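Local coordinates for protein 3-dehydroshikimate dehydratase (PDB 5HMQ) that dehydrates 3-dehydroshikimate to protocatechuate in quinate and shikimate breakdown, using a divalent metal ion in its N-terminal TIM-barrel domain, at residues Gly438-Arg442 / Phe526-Asp530. Residues are numbered along the deposited sequence; the frame is centred on the assembly and turned at random.
Sequences GGLRR and FDCDD
Start at the backbone: 438-442 opens strand 440-450 and 526-530 lies at the far end of strand 520-528, and the short axes run antiparallel but splayed, 120° apart with a closest approach of 4.9 Å. Arg441 N donates to Asp527 O (3.1 Å) and Asp527 N to Arg442 O (3.2 Å); the same two oxygens also take CA-H...O contacts, Leu440 CA to Asp527 O and Phe526 CA to Arg442 O, each 3.4 Å. Arg441 breaks the extended path with psi near -42°. Asp527, chi1 p, folds its carboxylate back so that OD1 accepts from Arg442 N (3.0 Å), while a water links Asp527 OD2 (3.0 Å) to Arg442 NH1 (2.9 Å). Arg442 is p at chi1 and t at chi2, its NH2 bonded to Thr494 O. These are neighbouring strands of the second vicinal-oxygen-chelate module of the dioxygenase-like domain, whose Mg2+ site is His445, His523 and Glu601; Phe526 lies about 10 Å from the ion, side chain to metal. Leu440 (m, t) sets CD1 3.8 Å from Phe526 CD2 and CD2 4.2 Å from Cys528 CB, Phe526 being m and Cys528 p. Arg441, m then t with chi3 off-well near -30°, brings its guanidinium beside Asp529 (m), whose OD1 lies over one face; Arg441 NH1 sits 3.2 Å from Asp529 OD2, a purely electrostatic salt bridge with the oxygen well off the guanidinium plane. A second water joins Gly439 O (2.7 Å) to Asp529 N (2.9 Å), just ahead of Asp530, the N-cap of helix 531-541.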
loop_
_atom_site.group_PDB
_atom_site.type_symbol
_atom_site.label_atom_id
_atom_site.label_comp_id
_atom_site.label_asym_id
_atom_site.label_seq_id
_atom_site.Cartn_x
_atom_site.Cartn_y
_atom_site.Cartn_z
ATOM N N GLY C 438 8.113 -41.347 6.830
ATOM C CA GLY C 438 6.696 -41.172 6.602
ATOM C C GLY C 438 6.261 -41.404 5.163
ATOM O O GLY C 438 7.050 -41.783 4.293
ATOM N N GLY C 439 4.970 -41.161 4.938
ATOM C CA GLY C 439 4.365 -41.369 3.639
ATOM C C GLY C 439 3.775 -40.125 3.001
ATOM O O GLY C 439 2.731 -40.205 2.346
ATOM N N LEU C 440 4.415 -38.971 3.190
ATOM C CA LEU C 440 4.073 -37.791 2.409
ATOM C C LEU C 440 4.749 -37.906 1.057
ATOM O O LEU C 440 5.916 -38.295 0.966
ATOM C CB LEU C 440 4.518 -36.512 3.109
ATOM C CG LEU C 440 4.147 -36.407 4.582
ATOM C CD1 LEU C 440 4.651 -35.105 5.181
ATOM C CD2 LEU C 440 2.644 -36.520 4.745
ATOM N N ARG C 441 4.015 -37.609 -0.002
ATOM C CA ARG C 441 4.538 -37.929 -1.314
ATOM C C ARG C 441 4.826 -36.714 -2.178
ATOM O O ARG C 441 5.849 -36.692 -2.865
ATOM C CB ARG C 441 3.604 -38.905 -2.013
ATOM C CG ARG C 441 3.483 -40.179 -1.158
ATOM C CD ARG C 441 3.203 -41.372 -2.003
ATOM N NE ARG C 441 2.466 -41.022 -3.182
ATOM C CZ ARG C 441 1.755 -41.933 -3.868
ATOM N NH1 ARG C 441 1.743 -43.232 -3.505
ATOM N NH2 ARG C 441 1.069 -41.563 -4.967
ATOM N N ARG C 442 3.953 -35.712 -2.195
ATOM C CA ARG C 442 4.259 -34.536 -2.996
ATOM C C ARG C 442 3.643 -33.298 -2.366
ATOM O O ARG C 442 2.733 -33.377 -1.537
ATOM C CB ARG C 442 3.758 -34.671 -4.441
ATOM C CG ARG C 442 2.249 -34.580 -4.599
ATOM C CD ARG C 442 1.845 -34.853 -6.042
ATOM N NE ARG C 442 2.343 -33.829 -6.959
ATOM C CZ ARG C 442 1.721 -32.684 -7.223
ATOM N NH1 ARG C 442 0.566 -32.398 -6.639
ATOM N NH2 ARG C 442 2.260 -31.820 -8.073
ATOM N N PHE C 526 1.137 -31.115 2.116
ATOM C CA PHE C 526 1.601 -32.378 1.565
ATOM C C PHE C 526 0.450 -33.377 1.541
ATOM O O PHE C 526 -0.400 -33.379 2.438
ATOM C CB PHE C 526 2.761 -32.945 2.386
ATOM C CG PHE C 526 3.818 -31.933 2.728
ATOM C CD1 PHE C 526 4.667 -31.436 1.752
ATOM C CD2 PHE C 526 3.977 -31.494 4.033
ATOM C CE1 PHE C 526 5.643 -30.511 2.068
ATOM C CE2 PHE C 526 4.954 -30.570 4.356
ATOM C CZ PHE C 526 5.788 -30.078 3.373
ATOM N N ASP C 527 0.423 -34.228 0.523
ATOM C CA ASP C 527 -0.606 -35.251 0.425
ATOM C C ASP C 527 -0.044 -36.607 0.838
ATOM O O ASP C 527 1.170 -36.806 0.929
ATOM C CB ASP C 527 -1.194 -35.312 -0.994
ATOM C CG ASP C 527 -0.219 -35.870 -2.025
ATOM O OD1 ASP C 527 0.999 -35.934 -1.753
ATOM O OD2 ASP C 527 -0.680 -36.235 -3.128
ATOM N N CYS C 528 -0.954 -37.541 1.103
ATOM C CA CYS C 528 -0.582 -38.884 1.518
ATOM C C CYS C 528 -1.698 -39.837 1.125
ATOM O O CYS C 528 -2.779 -39.419 0.705
ATOM C CB CYS C 528 -0.318 -38.957 3.025
ATOM S SG CYS C 528 -1.785 -38.669 4.045
ATOM N N ASP C 529 -1.422 -41.134 1.261
ATOM C CA ASP C 529 -2.428 -42.140 0.935
ATOM C C ASP C 529 -3.380 -42.390 2.099
ATOM O O ASP C 529 -4.577 -42.605 1.887
ATOM C CB ASP C 529 -1.751 -43.446 0.519
ATOM C CG ASP C 529 -0.988 -43.316 -0.782
ATOM O OD1 ASP C 529 -1.406 -42.508 -1.638
ATOM O OD2 ASP C 529 0.034 -44.018 -0.946
ATOM N N ASP C 530 -2.877 -42.343 3.329
ATOM C CA ASP C 530 -3.637 -42.736 4.512
ATOM C C ASP C 530 -3.504 -41.632 5.551
ATOM O O ASP C 530 -2.449 -41.491 6.179
ATOM C CB ASP C 530 -3.133 -44.073 5.064
ATOM C CG ASP C 530 -4.014 -44.632 6.175
ATOM O OD1 ASP C 530 -4.723 -43.854 6.851
ATOM O OD2 ASP C 530 -3.978 -45.862 6.388
HETATM O O HOH W 1 1.177 -42.316 1.588
HETATM O O HOH W 2 -1.227 -33.805 -4.849
#